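Local coordinates for protein dihydrodipicolinate synthase (PDB 4XKY) that probably acts as a Schiff-base-forming class I aldolase of the DapA family, joining pyruvate to an aldehyde in lysine biosynthesis or cleaving N-acetylneuraminate, at residues I161-S166 with V171-V176; R153-P158 with Y178-N183; E120-L125 with L131-Y136; S6-P11 with S221-A226; S199-A204 with K227-E232. All coordinates share one frame; numbering follows the deposited sequence.

Contact 1 (I161-S166 with V171-V176)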
# COMPACT_ATOMS: atom_id res chain seq x y z
N ILE A 161 -20.39 -4.53 22.81
CA ILE A 161 -19.81 -4.54 24.18
C ILE A 161 -18.29 -4.47 24.21
O ILE A 161 -17.70 -4.42 25.27
CB ILE A 161 -20.27 -5.76 25.01
CG1 ILE A 161 -19.92 -7.09 24.33
CG2 ILE A 161 -21.77 -5.68 25.27
CD1 ILE A 161 -20.25 -8.35 25.13
N GLY A 162 -17.64 -4.44 23.06
CA GLY A 162 -16.20 -4.39 23.10
C GLY A 162 -15.54 -4.18 21.77
O GLY A 162 -16.21 -4.04 20.75
N PHE A 163 -14.22 -4.17 21.82
CA PHE A 163 -13.37 -3.88 20.70
C PHE A 163 -12.07 -4.67 20.86
O PHE A 163 -11.50 -4.73 21.96
CB PHE A 163 -13.11 -2.37 20.68
CG PHE A 163 -12.09 -1.93 19.66
CD1 PHE A 163 -12.45 -1.77 18.33
CD2 PHE A 163 -10.79 -1.63 20.04
CE1 PHE A 163 -11.52 -1.36 17.39
CE2 PHE A 163 -9.86 -1.20 19.10
CZ PHE A 163 -10.23 -1.08 17.77
N LYS A 164 -11.64 -5.29 19.76
CA LYS A 164 -10.40 -6.07 19.68
C LYS A 164 -9.58 -5.41 18.58
O LYS A 164 -10.08 -5.18 17.47
CB LYS A 164 -10.71 -7.53 19.31
CG LYS A 164 -9.50 -8.45 19.17
CD LYS A 164 -9.70 -9.69 18.28
CE LYS A 164 -8.43 -9.97 17.45
NZ LYS A 164 -7.86 -11.36 17.35
N ASP A 165 -8.33 -5.07 18.88
CA ASP A 165 -7.40 -4.52 17.89
C ASP A 165 -6.27 -5.48 17.60
O ASP A 165 -5.53 -5.88 18.50
CB ASP A 165 -6.78 -3.20 18.37
CG ASP A 165 -5.95 -2.51 17.27
OD1 ASP A 165 -6.27 -2.70 16.09
OD2 ASP A 165 -4.97 -1.80 17.58
N SER A 166 -6.14 -5.85 16.33
CA SER A 166 -5.06 -6.70 15.85
C SER A 166 -3.99 -5.93 15.04
O SER A 166 -3.05 -6.54 14.57
CB SER A 166 -5.64 -7.84 15.01
OG SER A 166 -6.19 -8.84 15.86
N VAL A 171 -0.20 3.63 19.03
CA VAL A 171 -0.66 5.01 18.98
C VAL A 171 -2.17 4.99 18.75
O VAL A 171 -2.95 5.64 19.45
CB VAL A 171 -0.01 5.79 17.83
CG1 VAL A 171 -0.69 7.15 17.62
CG2 VAL A 171 1.47 5.98 18.11
N TYR A 172 -2.56 4.23 17.74
CA TYR A 172 -3.98 4.07 17.39
C TYR A 172 -4.75 3.45 18.56
O TYR A 172 -5.80 3.96 18.94
CB TYR A 172 -4.16 3.22 16.13
CG TYR A 172 -5.58 2.78 15.90
CD1 TYR A 172 -6.52 3.65 15.36
CD2 TYR A 172 -6.00 1.49 16.24
CE1 TYR A 172 -7.83 3.26 15.15
CE2 TYR A 172 -7.32 1.08 16.01
CZ TYR A 172 -8.22 1.97 15.47
OH TYR A 172 -9.54 1.60 15.26
N PHE A 173 -4.21 2.41 19.17
CA PHE A 173 -4.92 1.78 20.29
C PHE A 173 -5.15 2.73 21.46
O PHE A 173 -6.22 2.71 22.07
CB PHE A 173 -4.21 0.53 20.79
CG PHE A 173 -5.04 -0.28 21.76
CD1 PHE A 173 -6.02 -1.16 21.29
CD2 PHE A 173 -4.90 -0.12 23.13
CE1 PHE A 173 -6.79 -1.91 22.19
CE2 PHE A 173 -5.67 -0.86 24.02
CZ PHE A 173 -6.62 -1.75 23.55
N GLN A 174 -4.14 3.53 21.81
CA GLN A 174 -4.23 4.51 22.89
C GLN A 174 -5.24 5.61 22.52
O GLN A 174 -5.96 6.10 23.40
CB GLN A 174 -2.85 5.12 23.18
CG GLN A 174 -1.87 4.18 23.87
CD GLN A 174 -2.38 3.76 25.23
OE1 GLN A 174 -2.80 4.59 26.01
NE2 GLN A 174 -2.36 2.46 25.50
N SER A 175 -5.30 5.99 21.24
CA SER A 175 -6.32 6.96 20.81
C SER A 175 -7.74 6.45 21.09
O SER A 175 -8.61 7.24 21.44
CB SER A 175 -6.19 7.32 19.33
OG SER A 175 -4.92 7.89 19.05
N VAL A 176 -7.96 5.15 20.91
CA VAL A 176 -9.29 4.56 21.13
C VAL A 176 -9.53 4.41 22.64
O VAL A 176 -10.62 4.74 23.10
CB VAL A 176 -9.47 3.21 20.39
CG1 VAL A 176 -10.88 2.66 20.57
CG2 VAL A 176 -9.19 3.35 18.90

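Contact 2 (R153-P158 with Y178-N183)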
# COMPACT_ATOMS: atom_id res chain seq x y z
N ARG A 153 -19.21 6.08 18.86
CA ARG A 153 -20.54 6.14 18.31
C ARG A 153 -21.24 4.77 18.22
O ARG A 153 -22.42 4.67 18.54
CB ARG A 153 -20.49 6.81 16.94
CG ARG A 153 -21.77 6.71 16.12
CD ARG A 153 -22.89 7.60 16.65
NE ARG A 153 -24.10 7.39 15.85
CZ ARG A 153 -24.27 7.82 14.60
NH1 ARG A 153 -23.32 8.52 13.98
NH2 ARG A 153 -25.40 7.56 13.96
N ILE A 154 -20.52 3.74 17.78
CA ILE A 154 -21.13 2.41 17.60
C ILE A 154 -21.35 1.78 18.97
O ILE A 154 -22.33 1.08 19.20
CB ILE A 154 -20.27 1.49 16.71
CG1 ILE A 154 -20.18 2.06 15.31
CG2 ILE A 154 -20.87 0.08 16.63
CD1 ILE A 154 -19.11 1.45 14.44
N ALA A 155 -20.45 2.09 19.89
CA ALA A 155 -20.53 1.56 21.24
C ALA A 155 -21.70 2.07 22.09
O ALA A 155 -21.93 1.53 23.18
CB ALA A 155 -19.23 1.83 21.96
N GLU A 156 -22.40 3.10 21.64
CA GLU A 156 -23.62 3.54 22.33
C GLU A 156 -24.69 2.44 22.26
O GLU A 156 -25.49 2.30 23.19
CB GLU A 156 -24.20 4.80 21.71
CG GLU A 156 -23.33 6.05 21.85
CD GLU A 156 -23.64 7.09 20.78
OE1 GLU A 156 -24.32 6.77 19.78
OE2 GLU A 156 -23.19 8.25 20.94
N ASN A 157 -24.70 1.69 21.16
CA ASN A 157 -25.66 0.59 21.02
C ASN A 157 -25.40 -0.41 22.12
O ASN A 157 -24.29 -0.88 22.28
CB ASN A 157 -25.54 -0.07 19.65
CG ASN A 157 -26.69 -1.02 19.34
OD1 ASN A 157 -26.87 -2.05 20.00
ND2 ASN A 157 -27.45 -0.71 18.30
N PRO A 158 -26.44 -0.76 22.90
CA PRO A 158 -26.21 -1.74 23.97
C PRO A 158 -25.81 -3.12 23.45
O PRO A 158 -25.26 -3.91 24.20
CB PRO A 158 -27.56 -1.81 24.70
CG PRO A 158 -28.56 -1.19 23.80
CD PRO A 158 -27.84 -0.31 22.82
N TYR A 178 -8.44 6.42 24.85
CA TYR A 178 -8.76 7.77 25.30
C TYR A 178 -10.20 8.12 24.95
O TYR A 178 -10.91 8.64 25.78
CB TYR A 178 -7.79 8.79 24.74
CG TYR A 178 -8.15 10.22 25.09
CD1 TYR A 178 -7.63 10.82 26.23
CD2 TYR A 178 -8.99 10.98 24.28
CE1 TYR A 178 -7.95 12.12 26.57
CE2 TYR A 178 -9.31 12.29 24.62
CZ TYR A 178 -8.77 12.85 25.77
OH TYR A 178 -9.05 14.13 26.15
N ALA A 179 -10.61 7.82 23.72
CA ALA A 179 -11.99 8.02 23.27
C ALA A 179 -13.02 7.22 24.09
O ALA A 179 -14.17 7.64 24.21
CB ALA A 179 -12.13 7.70 21.78
N MET A 180 -12.62 6.07 24.64
CA MET A 180 -13.54 5.21 25.39
C MET A 180 -13.39 5.29 26.91
O MET A 180 -13.99 4.50 27.65
CB MET A 180 -13.37 3.75 24.94
CG MET A 180 -13.65 3.52 23.47
SD MET A 180 -15.28 4.11 23.00
CE MET A 180 -16.38 3.03 23.92
N LYS A 181 -12.61 6.26 27.39
CA LYS A 181 -12.23 6.32 28.80
C LYS A 181 -13.40 6.54 29.77
O LYS A 181 -13.28 6.22 30.93
CB LYS A 181 -11.22 7.43 29.03
CG LYS A 181 -11.80 8.82 28.85
CD LYS A 181 -10.72 9.86 29.03
CE LYS A 181 -11.10 11.15 28.36
NZ LYS A 181 -11.96 11.93 29.28
N ASP A 182 -14.50 7.11 29.28
CA ASP A 182 -15.69 7.30 30.11
C ASP A 182 -16.73 6.18 30.00
O ASP A 182 -17.85 6.32 30.48
CB ASP A 182 -16.33 8.65 29.80
CG ASP A 182 -15.46 9.81 30.25
OD1 ASP A 182 -14.76 9.68 31.28
OD2 ASP A 182 -15.48 10.85 29.57
N ASN A 183 -16.34 5.07 29.38
CA ASN A 183 -17.20 3.90 29.31
C ASN A 183 -16.40 2.68 29.75
O ASN A 183 -16.07 1.82 28.94
CB ASN A 183 -17.73 3.72 27.89
CG ASN A 183 -18.89 2.74 27.83
OD1 ASN A 183 -19.30 2.15 28.84
ND2 ASN A 183 -19.44 2.58 26.64

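Contact 3 (E120-L125 with L131-Y136)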
# COMPACT_ATOMS: atom_id res chain seq x y z
N GLU A 120 -22.88 2.87 9.38
CA GLU A 120 -24.12 2.37 8.79
C GLU A 120 -24.07 0.85 8.64
O GLU A 120 -25.09 0.19 8.75
CB GLU A 120 -24.42 3.05 7.43
CG GLU A 120 -23.91 2.30 6.19
CD GLU A 120 -24.66 2.64 4.91
OE1 GLU A 120 -25.86 3.00 4.96
OE2 GLU A 120 -24.05 2.52 3.82
N PHE A 121 -22.89 0.30 8.37
CA PHE A 121 -22.71 -1.14 8.31
C PHE A 121 -23.20 -1.79 9.60
O PHE A 121 -24.01 -2.70 9.57
CB PHE A 121 -21.25 -1.52 8.08
CG PHE A 121 -21.03 -2.99 8.07
CD1 PHE A 121 -21.17 -3.71 6.91
CD2 PHE A 121 -20.73 -3.66 9.24
CE1 PHE A 121 -20.99 -5.08 6.89
CE2 PHE A 121 -20.56 -5.03 9.23
CZ PHE A 121 -20.69 -5.75 8.06
N TYR A 122 -22.69 -1.31 10.72
CA TYR A 122 -23.07 -1.84 12.02
C TYR A 122 -24.49 -1.53 12.41
O TYR A 122 -25.14 -2.35 13.06
CB TYR A 122 -22.06 -1.42 13.08
CG TYR A 122 -20.86 -2.27 12.89
CD1 TYR A 122 -20.90 -3.62 13.24
CD2 TYR A 122 -19.73 -1.78 12.29
CE1 TYR A 122 -19.82 -4.44 13.01
CE2 TYR A 122 -18.63 -2.59 12.06
CZ TYR A 122 -18.69 -3.93 12.41
OH TYR A 122 -17.61 -4.76 12.20
N GLU A 123 -25.00 -0.37 11.98
CA GLU A 123 -26.41 -0.05 12.23
C GLU A 123 -27.36 -1.02 11.54
O GLU A 123 -28.37 -1.39 12.11
CB GLU A 123 -26.74 1.41 11.87
CG GLU A 123 -26.41 2.37 13.00
CD GLU A 123 -26.60 3.84 12.65
OE1 GLU A 123 -27.30 4.16 11.66
OE2 GLU A 123 -26.04 4.69 13.38
N HIS A 124 -27.04 -1.44 10.32
CA HIS A 124 -27.83 -2.47 9.63
C HIS A 124 -27.56 -3.89 10.17
O HIS A 124 -28.45 -4.75 10.14
CB HIS A 124 -27.54 -2.45 8.13
CG HIS A 124 -27.89 -1.16 7.45
ND1 HIS A 124 -28.95 -0.37 7.84
CD2 HIS A 124 -27.34 -0.54 6.38
CE1 HIS A 124 -29.03 0.69 7.05
NE2 HIS A 124 -28.06 0.61 6.15
N LEU A 125 -26.34 -4.15 10.64
CA LEU A 125 -26.01 -5.50 11.09
C LEU A 125 -26.68 -5.80 12.44
O LEU A 125 -27.25 -6.88 12.63
CB LEU A 125 -24.49 -5.71 11.19
CG LEU A 125 -24.04 -7.11 11.66
CD1 LEU A 125 -24.48 -8.21 10.71
CD2 LEU A 125 -22.53 -7.16 11.89
N LEU A 131 -26.76 -12.03 19.62
CA LEU A 131 -25.80 -11.99 20.72
C LEU A 131 -25.07 -10.65 20.75
O LEU A 131 -25.00 -9.96 19.73
CB LEU A 131 -24.78 -13.13 20.57
CG LEU A 131 -25.27 -14.57 20.70
CD1 LEU A 131 -24.21 -15.56 20.27
CD2 LEU A 131 -25.77 -14.92 22.11
N PRO A 132 -24.49 -10.28 21.92
CA PRO A 132 -23.67 -9.07 21.98
C PRO A 132 -22.50 -9.14 21.00
O PRO A 132 -22.09 -10.24 20.62
CB PRO A 132 -23.15 -9.05 23.42
CG PRO A 132 -24.04 -9.95 24.19
CD PRO A 132 -24.62 -10.94 23.23
N LEU A 133 -21.98 -7.99 20.62
CA LEU A 133 -20.98 -7.93 19.58
C LEU A 133 -19.70 -7.29 20.05
O LEU A 133 -19.75 -6.30 20.75
CB LEU A 133 -21.54 -7.10 18.43
CG LEU A 133 -20.58 -6.80 17.28
CD1 LEU A 133 -20.29 -8.09 16.55
CD2 LEU A 133 -21.13 -5.81 16.28
N PHE A 134 -18.57 -7.84 19.63
CA PHE A 134 -17.26 -7.16 19.70
C PHE A 134 -16.91 -6.71 18.29
O PHE A 134 -17.04 -7.48 17.33
CB PHE A 134 -16.14 -8.10 20.21
CG PHE A 134 -16.24 -8.43 21.68
CD1 PHE A 134 -15.45 -7.75 22.62
CD2 PHE A 134 -17.13 -9.39 22.13
CE1 PHE A 134 -15.55 -8.06 23.97
CE2 PHE A 134 -17.24 -9.69 23.47
CZ PHE A 134 -16.46 -9.01 24.39
N LEU A 135 -16.49 -5.46 18.18
CA LEU A 135 -15.98 -4.91 16.93
C LEU A 135 -14.54 -5.29 16.79
O LEU A 135 -13.80 -5.33 17.79
CB LEU A 135 -16.06 -3.39 16.95
CG LEU A 135 -17.44 -2.80 17.14
CD1 LEU A 135 -17.28 -1.33 17.40
CD2 LEU A 135 -18.28 -3.08 15.91
N TYR A 136 -14.10 -5.57 15.57
CA TYR A 136 -12.66 -5.71 15.42
C TYR A 136 -12.05 -5.15 14.16
O TYR A 136 -12.59 -5.21 13.06
CB TYR A 136 -12.15 -7.12 15.75
CG TYR A 136 -12.24 -8.14 14.67
CD1 TYR A 136 -11.12 -8.46 13.90
CD2 TYR A 136 -13.41 -8.83 14.45
CE1 TYR A 136 -11.19 -9.43 12.91
CE2 TYR A 136 -13.49 -9.81 13.48
CZ TYR A 136 -12.39 -10.11 12.71
OH TYR A 136 -12.50 -11.07 11.74

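Contact 4 (S6-P11 with S221-A226)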
# COMPACT_ATOMS: atom_id res chain seq x y z
N SER A 6 -12.40 -9.50 30.54
CA SER A 6 -10.99 -9.23 30.86
C SER A 6 -10.13 -10.48 30.88
O SER A 6 -10.63 -11.60 30.88
CB SER A 6 -10.90 -8.55 32.21
OG SER A 6 -11.70 -7.38 32.20
N GLY A 7 -8.82 -10.27 30.90
CA GLY A 7 -7.87 -11.38 30.97
C GLY A 7 -7.35 -11.91 29.65
O GLY A 7 -7.13 -11.17 28.69
N ILE A 8 -7.09 -13.20 29.64
CA ILE A 8 -6.51 -13.87 28.51
C ILE A 8 -7.64 -14.61 27.81
O ILE A 8 -8.33 -15.41 28.42
CB ILE A 8 -5.40 -14.85 28.94
CG1 ILE A 8 -4.23 -14.13 29.62
CG2 ILE A 8 -4.89 -15.61 27.72
CD1 ILE A 8 -3.59 -13.04 28.77
N ILE A 9 -7.84 -14.29 26.53
CA ILE A 9 -8.87 -14.89 25.72
C ILE A 9 -8.21 -15.45 24.46
O ILE A 9 -8.12 -14.77 23.47
CB ILE A 9 -9.93 -13.85 25.31
CG1 ILE A 9 -10.62 -13.27 26.54
CG2 ILE A 9 -10.97 -14.42 24.34
CD1 ILE A 9 -10.24 -11.84 26.79
N PRO A 10 -7.73 -16.70 24.52
CA PRO A 10 -7.02 -17.28 23.40
C PRO A 10 -7.89 -17.41 22.18
O PRO A 10 -9.03 -17.88 22.29
CB PRO A 10 -6.62 -18.67 23.89
CG PRO A 10 -7.44 -18.93 25.10
CD PRO A 10 -7.82 -17.62 25.67
N PRO A 11 -7.35 -16.99 21.03
CA PRO A 11 -7.91 -17.31 19.74
C PRO A 11 -7.51 -18.75 19.42
O PRO A 11 -6.36 -19.02 19.03
CB PRO A 11 -7.23 -16.30 18.80
CG PRO A 11 -5.88 -16.07 19.42
CD PRO A 11 -6.03 -16.36 20.91
N SER A 221 -0.33 -15.38 33.82
CA SER A 221 0.62 -14.80 34.77
C SER A 221 1.11 -13.44 34.34
O SER A 221 1.24 -12.55 35.17
CB SER A 221 1.83 -15.71 35.01
OG SER A 221 1.41 -16.89 35.66
N LEU A 222 1.41 -13.27 33.06
CA LEU A 222 1.87 -11.98 32.58
C LEU A 222 0.74 -10.94 32.64
O LEU A 222 0.97 -9.79 33.06
CB LEU A 222 2.47 -12.08 31.19
CG LEU A 222 2.97 -10.81 30.50
CD1 LEU A 222 3.82 -9.87 31.36
CD2 LEU A 222 3.78 -11.25 29.28
N TYR A 223 -0.46 -11.36 32.27
CA TYR A 223 -1.62 -10.47 32.36
C TYR A 223 -1.80 -9.90 33.79
O TYR A 223 -2.03 -8.68 33.97
CB TYR A 223 -2.91 -11.16 31.92
CG TYR A 223 -4.14 -10.38 32.33
CD1 TYR A 223 -4.54 -9.25 31.61
CD2 TYR A 223 -4.89 -10.73 33.47
CE1 TYR A 223 -5.65 -8.51 31.99
CE2 TYR A 223 -6.01 -9.99 33.86
CZ TYR A 223 -6.38 -8.87 33.12
OH TYR A 223 -7.49 -8.12 33.50
N ASN A 224 -1.72 -10.79 34.78
CA ASN A 224 -1.88 -10.44 36.21
C ASN A 224 -0.76 -9.54 36.76
O ASN A 224 -1.02 -8.60 37.52
CB ASN A 224 -2.00 -11.73 37.04
CG ASN A 224 -3.36 -12.39 36.89
OD1 ASN A 224 -4.37 -11.72 36.93
ND2 ASN A 224 -3.39 -13.69 36.73
N ALA A 225 0.48 -9.83 36.35
CA ALA A 225 1.62 -8.99 36.66
C ALA A 225 1.49 -7.61 36.01
O ALA A 225 1.90 -6.62 36.62
CB ALA A 225 2.91 -9.65 36.19
N ALA A 226 0.94 -7.52 34.79
CA ALA A 226 0.75 -6.19 34.14
C ALA A 226 -0.37 -5.43 34.84
O ALA A 226 -0.27 -4.22 35.07
CB ALA A 226 0.47 -6.32 32.65

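Contact 5 (S199-A204 with K227-E232)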
# COMPACT_ATOMS: atom_id res chain seq x y z
N SER A 199 0.10 -2.87 27.00
CA SER A 199 -1.25 -2.34 26.84
C SER A 199 -2.02 -2.53 28.14
O SER A 199 -2.74 -1.64 28.56
CB SER A 199 -1.97 -3.03 25.70
OG SER A 199 -1.19 -3.01 24.51
N VAL A 200 -1.86 -3.69 28.80
CA VAL A 200 -2.59 -3.92 30.05
C VAL A 200 -2.10 -2.96 31.15
O VAL A 200 -2.89 -2.41 31.90
CB VAL A 200 -2.51 -5.39 30.52
CG1 VAL A 200 -3.10 -5.56 31.92
CG2 VAL A 200 -3.29 -6.27 29.57
N LEU A 201 -0.79 -2.73 31.21
CA LEU A 201 -0.23 -1.80 32.19
C LEU A 201 -0.94 -0.47 32.18
O LEU A 201 -1.11 0.16 33.22
CB LEU A 201 1.26 -1.57 31.94
CG LEU A 201 2.16 -2.58 32.63
CD1 LEU A 201 3.56 -2.51 32.04
CD2 LEU A 201 2.21 -2.34 34.13
N LEU A 202 -1.31 -0.05 30.98
CA LEU A 202 -2.03 1.19 30.75
C LEU A 202 -3.53 0.98 30.61
O LEU A 202 -4.20 1.77 29.97
CB LEU A 202 -1.50 1.86 29.48
CG LEU A 202 -0.38 2.85 29.69
CD1 LEU A 202 0.87 2.18 30.24
CD2 LEU A 202 -0.09 3.51 28.36
N GLY A 203 -4.05 -0.08 31.20
CA GLY A 203 -5.50 -0.23 31.36
C GLY A 203 -6.27 -1.02 30.31
O GLY A 203 -7.49 -1.09 30.40
N ALA A 204 -5.61 -1.62 29.31
CA ALA A 204 -6.36 -2.48 28.39
C ALA A 204 -6.99 -3.59 29.23
O ALA A 204 -6.42 -3.97 30.24
CB ALA A 204 -5.45 -3.06 27.33
N LYS A 227 -1.41 -6.18 35.20
CA LYS A 227 -2.59 -5.64 35.87
C LYS A 227 -2.26 -4.98 37.16
O LYS A 227 -2.77 -3.91 37.48
CB LYS A 227 -3.58 -6.75 36.18
CG LYS A 227 -4.94 -6.19 36.51
CD LYS A 227 -5.92 -7.27 36.89
CE LYS A 227 -7.23 -6.64 37.33
NZ LYS A 227 -8.07 -7.60 38.08
N ASN A 228 -1.41 -5.65 37.93
CA ASN A 228 -1.02 -5.19 39.24
C ASN A 228 0.28 -4.41 39.22
O ASN A 228 0.79 -4.05 40.26
CB ASN A 228 -0.89 -6.40 40.15
CG ASN A 228 -2.18 -7.18 40.24
OD1 ASN A 228 -3.24 -6.61 40.51
ND2 ASN A 228 -2.11 -8.49 40.02
N ALA A 229 0.83 -4.17 38.03
CA ALA A 229 2.08 -3.43 37.92
C ALA A 229 3.20 -4.06 38.77
O ALA A 229 4.01 -3.36 39.37
CB ALA A 229 1.86 -1.96 38.30
N ASP A 230 3.23 -5.39 38.82
CA ASP A 230 4.38 -6.11 39.38
C ASP A 230 5.52 -6.15 38.33
O ASP A 230 5.65 -7.09 37.54
CB ASP A 230 3.96 -7.50 39.84
CG ASP A 230 5.09 -8.28 40.45
OD1 ASP A 230 6.23 -7.81 40.46
OD2 ASP A 230 4.82 -9.40 40.94
N MET A 231 6.33 -5.10 38.34
CA MET A 231 7.25 -4.83 37.24
C MET A 231 8.34 -5.88 37.04
O MET A 231 8.65 -6.21 35.90
CB MET A 231 7.86 -3.43 37.41
CG MET A 231 6.85 -2.29 37.25
SD MET A 231 5.78 -2.36 35.78
CE MET A 231 6.97 -2.36 34.45
N GLU A 232 8.94 -6.39 38.11
CA GLU A 232 9.99 -7.43 38.00
C GLU A 232 9.46 -8.65 37.26
O GLU A 232 10.12 -9.22 36.37
CB GLU A 232 10.49 -7.86 39.39

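Contact 1 (I161-S166 with V171-V176)
F163 and D165, two residues apart on the strand, reach into the face of the helix made by Y172, F173 and V176. The short axes of 161-165 and 171-176 run nearly antiparallel, at 170°, and come no closer than 10.4 Å, a span that large side chains fill. The F163 ring is the main bump. CG1 of V176 sits over one of its faces, offset toward the rim, while F173 brings CE1 up to its edge, and the hydroxyl end of Y172 meets the ring obliquely, with F163 CZ 3.7 Å from Y172 OH. V176 also serves the neighbouring ring, its other methyl, CG2, lying over a face of Y172. D165 enters the notch between Y172 and F173. Its CB lies against the edge of the F173 ring, 3.6 Å from CD1, with carboxylate and ring nearly coplanar, 7° apart. OD2 lies in the plane of the Y172 ring at its edge, 3.7 Å from CD2. With CG opposite the backbone N (chi1 -172°), the D165 carboxylate extends toward the helix; OD2 is hydrogen-bonded to S167 OG of the intervening loop, and Y172 OH to F146 O. K164, predicted to form the Schiff base, points the other way, toward the barrel interior. F163 and D165 facing the helix, with the lysine opposite, are the pattern of a (beta/alpha)8 TIM barrel, here at its sixth strand.

Contact 2 (R153-P158 with Y178-N183)
A155 and M180, whose CA atoms are 8.9 Å apart, face each other from the C-terminal regions of helices 148-154 and 170-180, where both segments fold into type I beta turns. One turn runs from I154 to N157 and is closed by N157 N bonding I154 O at 3.1 Å; the other runs from M180 to N183, with N183 N bonding M180 O at 3.0 Å. No hydrogen bond crosses between the segments. What does cross is a meeting of two methyl groups, A155 CB and M180 CE, at 3.7 Å. The CB of A155 already points at the opposing turn, whereas M180 has to reach over. Its chain bends at chi2 and chi3 (-55° and -65°), which curls the thioether round and brings CE against the alanine. F186 packs on both residues, and I151 of helix 148-154 also touches M180, so the methyl pair has apolar neighbours. N183 adds a looser contact, ND2 lying 4.4 Å from A155 O, too long for a hydrogen bond. The charged groups look elsewhere: R153 forms a salt bridge with E123 on helix 115-125 and a long one with E156. Holding the two turns together is thus left to dispersion and the burial of a methionine methyl, without directional bonds between them.

Contact 3 (E120-L125 with L131-Y136)
Y122, L133 and L135 form the helix-to-strand interface in the beta-alpha-beta unit of strand 102-105, helix 115-125 and strand 133-137, one of the repeats that build the TIM barrel. The tyrosine ring carries the contact. CD2 of L135 stands over the middle of one ring face, 3.6 Å from the centroid and 13° off the ring normal, a clear CH-pi interaction. The opposite face is taken by F121, whose CD2 lies 3.6 Å above the plane, also over the centre, so the ring is clasped between a methyl and an aromatic edge atom. The L133 side chain crosses the tyrosine at about a right angle, with its CD2 3.8 Å from Y122 CD1. Y122 leaves the helix with CG lying opposite its carbonyl carbon (chi1 -76°), which sends the ring toward the strand, where its hydroxyl bonds S105 O. Replacing the tyrosine by alanine would probably leave the L135 methyl without its aromatic face, open a gap beside L133 and leave S105 O without this donor. On the strand's other side Y136, predicted to be the proton donor or acceptor of the active site, points away from the helix and its OH is bonded to S81 OG. L133 also packs on V103 and S105 of strand 102-105, L135 on V160 of strand 160-165, and I154 of helix 148-154 lies against Y122.

Contact 4 (S6-P11 with S221-A226)
The chain at G7 passes over Y223 of helix 216-227, with the two CA atoms 6.5 Å apart. The backbone itself supplies the apolar surface: G7 CA sits above the middle of the tyrosine ring, 3.6 Å from the centroid and 11° off the normal, a CH-pi contact. The phi of G7 is positive (93°), and a CB there would jam against the S6 carbonyl oxygen and come near the ring. Y223 extends from the helix with CG opposite its backbone N (chi1 166°), which brings one face of the ring against G7. The contact lies where the TIM barrel closes: helix 216-227 follows the last strand, 206-207, and G7 of the first makes backbone hydrogen bonds with H205 and G207, just before and in that strand. At the base of the ring I8 slides past the other way, its CD1 3.7 Å from Y223 CB; at the far end S6 CB is 3.7 Å from Y223 OH. A serine in place of Y223 would probably leave the G7 methylene without a face to rest on and open a gap between strand and helix. V200 of helix 196-201 packs on the tyrosine, and S6 OG is hydrogen-bonded to P4 O.

Contact 5 (S199-A204 with K227-E232)
V200 and L201, in the last turn of helix 196-201, pack against K227, A229 and M231, where helix 216-227 ends and helix 231-247 begins. Schellman motifs terminate both incoming helices. In the first, G203 has the positive phi, and the closing bonds run from A204 N to S199 O and from G203 N to V200 O, the latter at 2.7 Å; in the second, A229 plays the positive-phi part, and D230 follows as the N-cap of the next helix. Between the segments themselves no hydrogen bond forms. The contacts of side chain on backbone come first: V200 CG1 rests 3.7 Å from K227 N, and L201 CD2 lies 3.9 Å from A229 CA. V200 places CG1 there because that methyl stands opposite the backbone N (chi1 172°). Apolar contacts between side chains centre on L201. Its CD2 lies 4.2 Å from A229 CB and 3.9 Å from the sulfur SD of M231. The methionine bends at chi2 and chi3, and the two chains cross at a slant. Apolar side chains of a neighbouring subunit pack on L201, A229 and M231, so this junction also borders a subunit interface. The M231 methyl reaches the second branch of L201, with CE 4.2 Å from L201 CD1.

The five contacts follow the wall of one TIM barrel. Along the chain contact 3 closes first; contact 1 is nested within contact 2, sharing helix 170-180 with it at a centre distance of 11 Å. Contact 4 spans all three, tying the first strand to the helix after the eighth. Contacts 1 and 3 lie on neighbouring strands, 160-165 and 133-137. Contacts 4 and 5, about 10 Å apart between centres, interleave in sequence and are joined by a probable A225 O to D230 N hydrogen bond. The helix packing of contacts 1 and 3 thus backs the strands carrying the two predicted catalytic residues, while contact 5, about 30 Å from contact 3 between centres, borders another subunit.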